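Local coordinates for DUF917 domain-containing protein (Chromobacterium violaceum, PDB 2O3I), which is of unknown function but belongs to the S-methyl thiohydantoin desulfurase-like (DUF917) family, pairing the N- and C-terminal domains of that family in one chain, at residues G25-A31 with S109-V115; V63-G69 with F203-W209; W79-E85 with L158-S162; A89-R93 with T154-L158; V138-P142 with S184-E188. The protein carries 2 engineered substitutions. All coordinates share one frame; numbering follows the deposited sequence.

Interaction 1: residues G25-A31 with S109-V115; sequences GGTMISA and SGALGFV
Gly25 and Leu112 meet through the backbone: Leu112 N donates to Gly25 O over 3.2 Å, a nearly straight bond with 165° at the hydrogen. The same carbonyl oxygen also receives a CA-H...O contact from Gly110. One residue on, a water bridges the two segments, donating to Gly26 O at 2.8 Å while accepting from Ala111 N. Two amides in the first turn of helix 111-124, with no residues before them in the helix to pair with, are thus satisfied by the glycine loop, one directly and one through water. Gly25 and Gly110 run with their CA atoms just 3.9 Å apart, and each leaves no room for a side chain on the facing side; Gly26 also faces Leu112, with Leu112 CB filling the place a side chain would take. This is a glycine-rich loop laid over a helix N terminus, with its own helix, 28-35, starting straight after it. Thr27 is the N-cap of that helix. Beyond the loop the two first turns pack through small groups. The methyl of Ala111 sits 4.0 Å from Ala31 CB and touches CG of Met28, which is a selenomethionine. Ser30 turns OG between its own N and carbonyl carbon (chi1 73°), which lays the hydroxyl 3.4 Å from Leu112 CG, alongside the isobutyl group. Val115, a turn further, brings CG2 to 4.2 Å from Ala31 CB. Outside the pair, Gly25 N is bonded to Glu300, Thr27 OG1 to Asn75 and Met28 N to Asp336, while Ser109 OG is held by Asp132.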
# COMPACT_ATOMS: atom_id res chain seq x y z
N GLY A 25 -18.99 13.11 4.41
CA GLY A 25 -19.29 12.27 5.55
C GLY A 25 -20.05 10.98 5.29
O GLY A 25 -20.52 10.33 6.22
N GLY A 26 -20.18 10.59 4.02
CA GLY A 26 -20.89 9.37 3.69
C GLY A 26 -22.36 9.63 3.41
O GLY A 26 -22.96 10.51 4.01
N THR A 27 -22.93 8.86 2.49
CA THR A 27 -24.33 9.02 2.11
C THR A 27 -25.28 8.46 3.15
O THR A 27 -24.96 7.49 3.86
CB THR A 27 -24.65 8.29 0.79
OG1 THR A 27 -24.57 6.88 1.01
CG2 THR A 27 -23.67 8.70 -0.30
N MSE A 28 -26.46 9.07 3.24
CA MSE A 28 -27.48 8.61 4.17
C MSE A 28 -27.94 7.25 3.65
O MSE A 28 -28.39 6.40 4.41
CB MSE A 28 -28.65 9.60 4.19
CG MSE A 28 -28.32 10.91 4.87
SE MSE A 28 -29.69 12.25 4.57
CE MSE A 28 -31.02 11.65 5.82
N ILE A 29 -27.82 7.07 2.34
CA ILE A 29 -28.22 5.83 1.70
C ILE A 29 -27.49 4.64 2.33
O ILE A 29 -28.12 3.68 2.76
CB ILE A 29 -27.91 5.88 0.20
CG1 ILE A 29 -28.58 7.13 -0.40
CG2 ILE A 29 -28.40 4.60 -0.47
CD1 ILE A 29 -28.24 7.40 -1.86
N SER A 30 -26.17 4.71 2.38
CA SER A 30 -25.38 3.63 2.96
C SER A 30 -25.55 3.60 4.47
O SER A 30 -25.44 2.55 5.09
CB SER A 30 -23.90 3.77 2.59
OG SER A 30 -23.28 4.83 3.30
N ALA A 31 -25.82 4.75 5.08
CA ALA A 31 -26.02 4.81 6.52
C ALA A 31 -27.32 4.10 6.88
O ALA A 31 -27.39 3.38 7.87
CB ALA A 31 -26.06 6.25 7.00
N SER A 109 -17.82 14.11 11.52
CA SER A 109 -19.28 14.20 11.57
C SER A 109 -19.85 13.92 10.19
O SER A 109 -19.48 14.57 9.22
CB SER A 109 -19.73 15.60 12.01
OG SER A 109 -19.61 15.77 13.40
N GLY A 110 -20.75 12.95 10.11
CA GLY A 110 -21.36 12.61 8.84
C GLY A 110 -22.30 11.44 9.00
O GLY A 110 -22.23 10.72 9.99
N ALA A 111 -23.17 11.25 8.02
CA ALA A 111 -24.15 10.17 8.07
C ALA A 111 -23.60 8.79 8.43
O ALA A 111 -24.21 8.08 9.23
CB ALA A 111 -24.90 10.08 6.74
N LEU A 112 -22.45 8.42 7.87
CA LEU A 112 -21.85 7.11 8.13
C LEU A 112 -21.05 7.01 9.43
O LEU A 112 -21.16 6.03 10.17
CB LEU A 112 -20.91 6.72 7.00
CG LEU A 112 -21.37 5.80 5.88
CD1 LEU A 112 -20.14 5.48 5.04
CD2 LEU A 112 -22.01 4.52 6.44
N GLY A 113 -20.23 8.03 9.65
CA GLY A 113 -19.37 8.10 10.82
C GLY A 113 -19.92 7.64 12.15
O GLY A 113 -19.39 6.70 12.74
N PHE A 114 -20.96 8.30 12.63
CA PHE A 114 -21.52 7.94 13.91
C PHE A 114 -22.20 6.57 13.85
O PHE A 114 -22.08 5.78 14.79
CB PHE A 114 -22.49 9.03 14.38
CG PHE A 114 -21.82 10.35 14.68
CD1 PHE A 114 -20.83 10.44 15.66
CD2 PHE A 114 -22.17 11.50 13.98
CE1 PHE A 114 -20.20 11.67 15.94
CE2 PHE A 114 -21.55 12.74 14.25
CZ PHE A 114 -20.56 12.82 15.23
N VAL A 115 -22.88 6.27 12.75
CA VAL A 115 -23.57 5.00 12.58
C VAL A 115 -22.60 3.83 12.68
O VAL A 115 -22.80 2.91 13.48
CB VAL A 115 -24.31 4.96 11.20
CG1 VAL A 115 -25.00 3.61 11.00
CG2 VAL A 115 -25.33 6.08 11.14
O HOH W 1 -23.19 12.73 5.64

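Interaction 2: residues V63-G69 with F203-W209; sequences VMVAYMG and FGGLAMW
Met64 and Met208 form the first hydrogen-bonded pair of an antiparallel ladder that runs through Ala66-Leu206 to Met68-Gly204, six backbone bonds in all. The shortest is Leu206 N to Ala66 O at 2.8 Å. Val65-Ala207 and Tyr67-Gly205 alternate with them and Gly69-Phe203 follows at the end; all three are non-hydrogen-bonded pairs, where CA-H groups point at carbonyl oxygens, as Val65 CA does at Leu206 O (3.2 Å). The strand directions make an angle of 149°, and the CA atoms of Gly69 and Phe203 close to 4.1 Å, which leaves no room for a side chain on Gly69. On the face carrying the selenomethionines Met64, Met68 and Met208, the bent chain of Met64 curls its CE into a small apolar cluster. That methyl lies 3.5 Å from Met208 CG and 3.8 Å from Leu206 CD2, and it also touches Trp209 CZ3. Met208, side by side with Met64, sets its own CE over the centre of the Trp209 ring. The other face carries Val65, Ala207, Tyr67 and Phe203; the last two run side by side, with their ring planes oblique at 43°. Tyr67 CE2 reaches the edge of the Phe203 ring 3.6 Å from Phe203 CE2, while Tyr67 OH is bonded to Glu161. Within the mixed sheet, 61-69 is flanked on its other side by the parallel strand 101-105, and 203-211 by the antiparallel strand 156-159. Helix 81-96 packs over Val65, Tyr67 and Ala207, and helix 183-194 meets Met68 on the selenomethionine side.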
# COMPACT_ATOMS: atom_id res chain seq x y z
N VAL A 63 -10.17 3.89 20.03
CA VAL A 63 -9.64 3.81 18.67
C VAL A 63 -10.66 4.41 17.71
O VAL A 63 -11.87 4.30 17.92
CB VAL A 63 -9.40 2.35 18.21
CG1 VAL A 63 -8.54 2.35 16.95
CG2 VAL A 63 -8.74 1.55 19.31
N MSE A 64 -10.17 5.05 16.66
CA MSE A 64 -11.03 5.64 15.64
C MSE A 64 -11.42 4.49 14.72
O MSE A 64 -10.58 3.66 14.38
CB MSE A 64 -10.26 6.70 14.86
CG MSE A 64 -11.04 7.36 13.72
SE MSE A 64 -11.11 6.31 12.08
CE MSE A 64 -9.73 7.28 11.08
N VAL A 65 -12.70 4.43 14.34
CA VAL A 65 -13.13 3.36 13.44
C VAL A 65 -14.04 3.93 12.37
O VAL A 65 -14.79 4.87 12.62
CB VAL A 65 -13.87 2.21 14.19
CG1 VAL A 65 -15.22 2.69 14.75
CG2 VAL A 65 -14.07 1.05 13.25
N ALA A 66 -13.97 3.37 11.16
CA ALA A 66 -14.80 3.86 10.06
C ALA A 66 -14.74 2.99 8.81
O ALA A 66 -14.09 1.94 8.78
CB ALA A 66 -14.39 5.29 9.70
N TYR A 67 -15.45 3.45 7.79
CA TYR A 67 -15.46 2.79 6.50
C TYR A 67 -14.66 3.75 5.62
O TYR A 67 -14.71 4.97 5.82
CB TYR A 67 -16.89 2.65 5.97
CG TYR A 67 -17.45 1.25 6.03
CD1 TYR A 67 -18.70 1.00 6.59
CD2 TYR A 67 -16.74 0.17 5.50
CE1 TYR A 67 -19.23 -0.28 6.63
CE2 TYR A 67 -17.26 -1.12 5.53
CZ TYR A 67 -18.52 -1.34 6.10
OH TYR A 67 -19.05 -2.61 6.13
N MSE A 68 -13.91 3.21 4.67
CA MSE A 68 -13.09 4.01 3.77
C MSE A 68 -13.17 3.40 2.37
O MSE A 68 -13.32 2.19 2.21
CB MSE A 68 -11.64 4.01 4.28
CG MSE A 68 -10.64 4.80 3.44
SE MSE A 68 -8.79 4.55 4.05
CE MSE A 68 -8.32 6.40 4.38
N GLY A 69 -13.10 4.25 1.35
CA GLY A 69 -13.16 3.75 -0.02
C GLY A 69 -14.24 4.36 -0.89
O GLY A 69 -14.81 5.41 -0.56
N PHE A 203 -13.17 -0.82 -1.10
CA PHE A 203 -13.57 -0.28 0.20
C PHE A 203 -13.16 -1.21 1.34
O PHE A 203 -12.75 -2.35 1.10
CB PHE A 203 -15.09 -0.05 0.27
CG PHE A 203 -15.88 -1.29 0.61
CD1 PHE A 203 -16.03 -2.32 -0.32
CD2 PHE A 203 -16.47 -1.43 1.86
CE1 PHE A 203 -16.74 -3.48 0.01
CE2 PHE A 203 -17.19 -2.58 2.19
CZ PHE A 203 -17.32 -3.61 1.26
N GLY A 204 -13.28 -0.72 2.56
CA GLY A 204 -12.91 -1.53 3.71
C GLY A 204 -13.00 -0.82 5.04
O GLY A 204 -13.09 0.41 5.11
N GLY A 205 -13.00 -1.60 6.12
CA GLY A 205 -13.05 -1.02 7.44
C GLY A 205 -11.69 -0.49 7.83
O GLY A 205 -10.65 -1.03 7.43
N LEU A 206 -11.69 0.59 8.60
CA LEU A 206 -10.44 1.19 9.07
C LEU A 206 -10.45 1.38 10.57
O LEU A 206 -11.46 1.77 11.16
CB LEU A 206 -10.20 2.54 8.38
CG LEU A 206 -9.12 3.45 8.98
CD1 LEU A 206 -7.74 2.81 8.82
CD2 LEU A 206 -9.17 4.80 8.28
N ALA A 207 -9.31 1.11 11.19
CA ALA A 207 -9.16 1.28 12.63
C ALA A 207 -7.75 1.82 12.84
O ALA A 207 -6.76 1.15 12.52
CB ALA A 207 -9.35 -0.05 13.36
N MSE A 208 -7.66 3.04 13.35
CA MSE A 208 -6.37 3.67 13.59
C MSE A 208 -6.46 4.67 14.74
O MSE A 208 -7.53 4.88 15.31
CB MSE A 208 -5.87 4.36 12.31
CG MSE A 208 -6.76 5.48 11.79
SE MSE A 208 -6.15 6.17 10.07
CE MSE A 208 -4.71 7.31 10.69
N TRP A 209 -5.32 5.28 15.07
CA TRP A 209 -5.26 6.26 16.14
C TRP A 209 -5.69 5.72 17.51
O TRP A 209 -6.49 6.33 18.23
CB TRP A 209 -6.10 7.50 15.76
CG TRP A 209 -5.38 8.44 14.81
CD1 TRP A 209 -4.06 8.80 14.85
CD2 TRP A 209 -5.96 9.19 13.73
NE1 TRP A 209 -3.79 9.73 13.88
CE2 TRP A 209 -4.93 9.99 13.17
CE3 TRP A 209 -7.25 9.27 13.19
CZ2 TRP A 209 -5.15 10.86 12.09
CZ3 TRP A 209 -7.47 10.14 12.11
CH2 TRP A 209 -6.42 10.92 11.58

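Interaction 3: residues W79-E85 with L158-S162; sequences WPNGPVE and LAGES
Glu161 turns its carboxylate back onto the first turn of helix 81-96. Its OE2 accepts from Gly82 N at 2.8 Å, with the donor standing well above the carboxylate plane, 50° out of it; a weak, longer bond runs from Asn81 N to OE1 (3.4 Å). CG lies anti to the carbonyl carbon (chi1 -62°) and the chain then bends at chi2, which brings the acid round to these amides. Negative charge here should be favourable, since it faces the positive end of the helix dipole. OE2 has a further partner in the hydroxyl of Tyr67, so two donors grip it. In return, Asn81 ND2 gives a hydrogen to the backbone Glu161 O over 3.1 Å, in the carbonyl plane and on a lone pair. The amide and carboxylate planes of the two residues are 7° apart although their side chains cross at about a right angle. Asn81 OD1 is taken by Tyr43, so both ends of that amide are used. Gly82 lets the end of strand 156-159 and the residue after it come close, Gly82 CA lying 3.5 Å from Gly160 O. Ala159 CB packs 3.7 Å from Glu85 CB. The contact fixes the beginning of helix 81-96 to the end of an inner strand of the mixed sheet and the loop that leaves it; Pro83 bears on strand 61-69 and helix 111-124, and Ser162 touches Pro173 of the second subunit.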
# COMPACT_ATOMS: atom_id res chain seq x y z
N TRP A 79 -24.02 -5.12 6.67
CA TRP A 79 -23.46 -5.23 8.02
C TRP A 79 -22.03 -4.68 7.98
O TRP A 79 -21.34 -4.84 6.99
CB TRP A 79 -23.47 -6.69 8.49
CG TRP A 79 -24.75 -7.41 8.18
CD1 TRP A 79 -25.13 -7.93 6.97
CD2 TRP A 79 -25.84 -7.64 9.08
NE1 TRP A 79 -26.39 -8.47 7.06
CE2 TRP A 79 -26.85 -8.31 8.34
CE3 TRP A 79 -26.06 -7.36 10.43
CZ2 TRP A 79 -28.06 -8.69 8.92
CZ3 TRP A 79 -27.27 -7.74 11.00
CH2 TRP A 79 -28.25 -8.40 10.24
N PRO A 80 -21.59 -4.03 9.06
CA PRO A 80 -20.23 -3.47 9.09
C PRO A 80 -19.13 -4.47 9.44
O PRO A 80 -18.38 -4.27 10.40
CB PRO A 80 -20.35 -2.37 10.13
CG PRO A 80 -21.27 -2.99 11.13
CD PRO A 80 -22.34 -3.64 10.27
N ASN A 81 -19.02 -5.54 8.66
CA ASN A 81 -18.00 -6.55 8.92
C ASN A 81 -16.59 -5.98 8.91
O ASN A 81 -15.79 -6.29 9.80
CB ASN A 81 -18.10 -7.70 7.91
CG ASN A 81 -19.29 -8.61 8.17
OD1 ASN A 81 -20.02 -8.42 9.14
ND2 ASN A 81 -19.48 -9.60 7.31
N GLY A 82 -16.28 -5.14 7.93
CA GLY A 82 -14.96 -4.55 7.85
C GLY A 82 -14.56 -3.78 9.10
O GLY A 82 -13.53 -4.09 9.71
N PRO A 83 -15.33 -2.75 9.49
CA PRO A 83 -15.01 -1.97 10.68
C PRO A 83 -14.95 -2.83 11.95
O PRO A 83 -14.08 -2.64 12.80
CB PRO A 83 -16.14 -0.94 10.73
CG PRO A 83 -16.41 -0.69 9.28
CD PRO A 83 -16.40 -2.10 8.70
N VAL A 84 -15.89 -3.76 12.07
CA VAL A 84 -15.91 -4.65 13.23
C VAL A 84 -14.60 -5.45 13.28
O VAL A 84 -13.95 -5.56 14.33
CB VAL A 84 -17.11 -5.62 13.16
CG1 VAL A 84 -16.96 -6.71 14.21
CG2 VAL A 84 -18.41 -4.87 13.39
N GLU A 85 -14.20 -5.98 12.13
CA GLU A 85 -12.98 -6.77 12.06
C GLU A 85 -11.73 -5.92 12.33
O GLU A 85 -10.78 -6.39 12.95
CB GLU A 85 -12.87 -7.45 10.69
CG GLU A 85 -11.97 -8.66 10.70
CD GLU A 85 -12.54 -9.79 11.54
OE1 GLU A 85 -11.76 -10.42 12.29
OE2 GLU A 85 -13.76 -10.06 11.44
N LEU A 158 -6.87 -2.20 8.18
CA LEU A 158 -7.86 -2.19 7.10
C LEU A 158 -8.42 -3.61 7.03
O LEU A 158 -7.67 -4.58 7.05
CB LEU A 158 -7.22 -1.82 5.77
CG LEU A 158 -6.82 -0.36 5.58
CD1 LEU A 158 -6.04 -0.23 4.28
CD2 LEU A 158 -8.06 0.53 5.57
N ALA A 159 -9.74 -3.73 6.96
CA ALA A 159 -10.35 -5.05 6.93
C ALA A 159 -11.42 -5.24 5.87
O ALA A 159 -12.13 -4.30 5.51
CB ALA A 159 -10.92 -5.37 8.30
N GLY A 160 -11.52 -6.48 5.38
CA GLY A 160 -12.51 -6.84 4.37
C GLY A 160 -13.77 -7.36 5.04
O GLY A 160 -13.85 -7.41 6.27
N GLU A 161 -14.75 -7.77 4.24
CA GLU A 161 -16.01 -8.28 4.77
C GLU A 161 -16.01 -9.77 5.07
O GLU A 161 -16.89 -10.27 5.77
CB GLU A 161 -17.15 -7.95 3.80
CG GLU A 161 -17.36 -6.45 3.57
CD GLU A 161 -17.85 -5.73 4.82
OE1 GLU A 161 -18.94 -6.09 5.32
OE2 GLU A 161 -17.15 -4.81 5.30
N SER A 162 -15.02 -10.49 4.55
CA SER A 162 -14.92 -11.93 4.75
C SER A 162 -14.03 -12.32 5.93
O SER A 162 -14.42 -13.15 6.77
CB SER A 162 -14.41 -12.61 3.48
OG SER A 162 -13.16 -12.06 3.08

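Interaction 4: residues A89-R93 with T154-L158; sequences AARQR and TPAFL
Helix-on-sheet packing brings Ala89, Ala90 and Arg93 of helix 81-96 against Phe157 of strand 156-159, at the side of the mixed sheet that this helix covers. The short segments run at 141° to each other with their axes 9.5 Å apart, a gap filled chiefly by one phenylalanine ring. Phe157 carries CG anti to its carbonyl carbon, and the ring stands out from the strand to meet the helix. Ala89 makes a CH-pi contact over one face: its CB is 4.0 Å from the ring centroid and 22° off the normal, displaced toward the rim. Ala90 reaches the same ring through its backbone as well as its methyl, with CA 3.6 Å from Phe157 CE2 and its CB also in touch with that carbon. A turn later, Arg93 bends at its second and third side-chain torsions, bringing NH1 to the edge of the ring, 3.7 Å from Phe157 CZ. The guanidinium and ring planes are 67° apart and the group lies near the ring plane, not above it, so this is not a cation-pi stack. NH2 passes the ring of Pro155, which follows a cis peptide bond, with 4.4 Å to its CG. Arg93 finds its real polar partner in Glu167 on the adjacent strand 165-171, where NH2 forms a salt bridge. The chemistry is therefore divided: apolar contact with two small alanines lets the helix sit close to the aromatic ring, while the arginine passes along the ring edge and delivers its charge to an acid beyond.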
# COMPACT_ATOMS: atom_id res chain seq x y z
N ALA A 89 -9.00 -6.16 15.50
CA ALA A 89 -7.57 -6.27 15.34
C ALA A 89 -6.94 -5.30 16.34
O ALA A 89 -5.97 -5.64 17.02
CB ALA A 89 -7.17 -5.91 13.90
N ALA A 90 -7.50 -4.10 16.43
CA ALA A 90 -6.98 -3.08 17.35
C ALA A 90 -7.13 -3.54 18.80
O ALA A 90 -6.26 -3.29 19.63
CB ALA A 90 -7.69 -1.75 17.13
N ARG A 91 -8.24 -4.20 19.09
CA ARG A 91 -8.49 -4.69 20.44
C ARG A 91 -7.50 -5.80 20.79
O ARG A 91 -6.98 -5.86 21.91
CB ARG A 91 -9.92 -5.23 20.55
CG ARG A 91 -10.18 -6.02 21.83
CD ARG A 91 -11.61 -6.52 21.90
NE ARG A 91 -12.36 -5.84 22.95
CZ ARG A 91 -13.67 -5.96 23.14
NH1 ARG A 91 -14.39 -6.73 22.33
NH2 ARG A 91 -14.26 -5.30 24.13
N GLN A 92 -7.24 -6.69 19.84
CA GLN A 92 -6.30 -7.78 20.07
C GLN A 92 -4.90 -7.22 20.34
O GLN A 92 -4.19 -7.68 21.23
CB GLN A 92 -6.28 -8.72 18.86
CG GLN A 92 -5.28 -9.87 19.01
CD GLN A 92 -5.25 -10.78 17.79
OE1 GLN A 92 -6.16 -11.59 17.57
NE2 GLN A 92 -4.20 -10.64 16.98
N ARG A 93 -4.50 -6.22 19.56
CA ARG A 93 -3.19 -5.63 19.74
C ARG A 93 -3.08 -5.00 21.11
O ARG A 93 -2.06 -5.14 21.79
CB ARG A 93 -2.92 -4.58 18.66
CG ARG A 93 -1.60 -3.86 18.85
CD ARG A 93 -0.42 -4.83 18.77
NE ARG A 93 0.28 -4.68 17.50
CZ ARG A 93 -0.20 -5.08 16.33
NH1 ARG A 93 -1.38 -5.67 16.25
NH2 ARG A 93 0.50 -4.86 15.22
N THR A 154 -0.42 5.04 13.12
CA THR A 154 -0.30 3.60 12.93
C THR A 154 0.16 2.98 14.24
O THR A 154 0.71 3.66 15.10
CB THR A 154 0.72 3.25 11.84
OG1 THR A 154 2.04 3.57 12.30
CG2 THR A 154 0.44 4.03 10.57
N PRO A 155 -0.04 1.66 14.41
CA PRO A 155 -0.65 0.70 13.49
C PRO A 155 -2.04 1.09 13.00
O PRO A 155 -2.89 1.54 13.77
CB PRO A 155 -0.69 -0.58 14.31
CG PRO A 155 0.47 -0.43 15.23
CD PRO A 155 0.34 1.00 15.67
N ALA A 156 -2.27 0.91 11.70
CA ALA A 156 -3.56 1.19 11.09
C ALA A 156 -4.09 -0.17 10.61
O ALA A 156 -3.33 -0.99 10.10
CB ALA A 156 -3.41 2.14 9.92
N PHE A 157 -5.38 -0.41 10.78
CA PHE A 157 -5.94 -1.69 10.36
C PHE A 157 -7.04 -1.52 9.31
O PHE A 157 -7.99 -0.77 9.51
CB PHE A 157 -6.50 -2.44 11.57
CG PHE A 157 -5.49 -2.67 12.68
CD1 PHE A 157 -4.48 -3.63 12.54
CD2 PHE A 157 -5.53 -1.91 13.84
CE1 PHE A 157 -3.53 -3.83 13.56
CE2 PHE A 157 -4.59 -2.09 14.86
CZ PHE A 157 -3.58 -3.06 14.71
N LEU A 158 -6.87 -2.20 8.18
CA LEU A 158 -7.86 -2.19 7.10
C LEU A 158 -8.42 -3.61 7.03
O LEU A 158 -7.67 -4.58 7.05
CB LEU A 158 -7.22 -1.82 5.77
CG LEU A 158 -6.82 -0.36 5.58
CD1 LEU A 158 -6.04 -0.23 4.28
CD2 LEU A 158 -8.06 0.53 5.57

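Interaction 5: residues V138-P142 with S184-E188; sequences VPSLP and STVVE
Glu188 OE2 is gripped by two groups: Leu141 N donates to it at 3.1 Å, with 150° at the hydrogen, and Arg192, one turn further along the same helix, forms a salt bridge with it. The amide comes in from above the carboxylate plane, 52° out of it. Glu188 reaches the loop by stretching out, CG anti to the backbone N (chi1 -174°) and the chain still extended beyond it. The arginine beside it would be expected to keep the acid in its charged form. The other oxygen, OE1, lies against Ser140 CB. Beside the polar bond, Leu141 crosses the glutamate obliquely and rests CD1 3.6 Å from Glu188 CB, with Ser184 O close by on the helix. Its CB also meets Ser184 CB at 4.0 Å. Pro142 follows at about a right angle to Thr185, Pro142 CG being the atom that meets the hydroxyl, 3.4 Å from Thr185 OG1. Outside the pair, Leu141 packs on Met208 and Trp209 of strand 203-211, Pro139 and Pro142 touch helix 367-379, and Val186 meets Gln199 of the second subunit. The contact is loop-on-helix packing: a proline-flanked segment entering a 3-10 turn at 141-142 has the amide of Leu141 held by a glutamate from helix 183-194, which joins a loop of the N-terminal family region to a helix of the C-terminal one.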
# COMPACT_ATOMS: atom_id res chain seq x y z
N VAL A 138 -14.21 15.93 6.53
CA VAL A 138 -13.06 16.50 5.84
C VAL A 138 -12.55 15.57 4.75
O VAL A 138 -12.67 14.35 4.86
CB VAL A 138 -11.91 16.83 6.83
CG1 VAL A 138 -12.42 17.71 7.96
CG2 VAL A 138 -11.30 15.54 7.37
N PRO A 139 -11.95 16.14 3.69
CA PRO A 139 -11.43 15.33 2.59
C PRO A 139 -10.21 14.48 2.93
O PRO A 139 -9.97 13.47 2.26
CB PRO A 139 -11.12 16.37 1.51
CG PRO A 139 -10.67 17.53 2.31
CD PRO A 139 -11.71 17.57 3.43
N SER A 140 -9.42 14.88 3.92
CA SER A 140 -8.25 14.09 4.28
C SER A 140 -7.86 14.15 5.76
O SER A 140 -8.16 15.11 6.45
CB SER A 140 -7.06 14.47 3.39
OG SER A 140 -6.38 15.59 3.92
N LEU A 141 -7.17 13.10 6.21
CA LEU A 141 -6.76 12.92 7.60
C LEU A 141 -6.08 14.05 8.38
O LEU A 141 -6.33 14.20 9.58
CB LEU A 141 -5.91 11.66 7.72
CG LEU A 141 -6.56 10.35 7.25
CD1 LEU A 141 -5.54 9.23 7.34
CD2 LEU A 141 -7.80 10.02 8.08
N PRO A 142 -5.21 14.84 7.75
CA PRO A 142 -4.56 15.92 8.52
C PRO A 142 -5.50 17.04 9.00
O PRO A 142 -5.10 17.91 9.77
CB PRO A 142 -3.48 16.44 7.57
CG PRO A 142 -4.02 16.11 6.20
CD PRO A 142 -4.60 14.73 6.41
N SER A 184 0.16 11.93 8.56
CA SER A 184 -1.22 11.54 8.34
C SER A 184 -1.49 11.42 6.84
O SER A 184 -2.09 10.44 6.38
CB SER A 184 -2.17 12.58 8.93
OG SER A 184 -1.94 12.74 10.32
N THR A 185 -1.04 12.42 6.09
CA THR A 185 -1.22 12.45 4.65
C THR A 185 -0.57 11.22 4.02
O THR A 185 -1.18 10.54 3.18
CB THR A 185 -0.60 13.73 4.02
OG1 THR A 185 -1.28 14.89 4.52
CG2 THR A 185 -0.72 13.71 2.50
N VAL A 186 0.66 10.92 4.43
CA VAL A 186 1.39 9.78 3.91
C VAL A 186 0.62 8.49 4.16
O VAL A 186 0.45 7.66 3.27
CB VAL A 186 2.80 9.66 4.55
CG1 VAL A 186 3.57 8.52 3.91
CG2 VAL A 186 3.56 10.97 4.40
N VAL A 187 0.15 8.32 5.40
CA VAL A 187 -0.60 7.13 5.76
C VAL A 187 -1.84 7.00 4.87
O VAL A 187 -2.13 5.92 4.36
CB VAL A 187 -1.03 7.18 7.24
CG1 VAL A 187 -2.12 6.15 7.52
CG2 VAL A 187 0.19 6.92 8.12
N GLU A 188 -2.55 8.10 4.68
CA GLU A 188 -3.75 8.08 3.85
C GLU A 188 -3.39 7.75 2.41
O GLU A 188 -4.13 7.04 1.72
CB GLU A 188 -4.44 9.44 3.92
CG GLU A 188 -5.77 9.48 3.21
CD GLU A 188 -6.38 10.86 3.27
OE1 GLU A 188 -5.78 11.80 2.72
OE2 GLU A 188 -7.46 11.01 3.88

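In the fold
From the N terminus, interaction 1 opens first, joining the loop and helix at 25-31 to the start of helix 111-124; within that span, strand 61-69 begins interaction 2 and helix 81-96 begins interactions 3 and 4, so each of these crosses interaction 1. Interactions 3 and 4 set successive parts of that helix against strand 156-159 and share Leu158. Interaction 5 opens at 138-142 only after interaction 1 has closed, and crosses interactions 3 and 4 before ending on helix 183-194. Interaction 2 closes last, at 203-209, enclosing interactions 3, 4 and 5 and bringing the C-terminal family region into the mixed sheet.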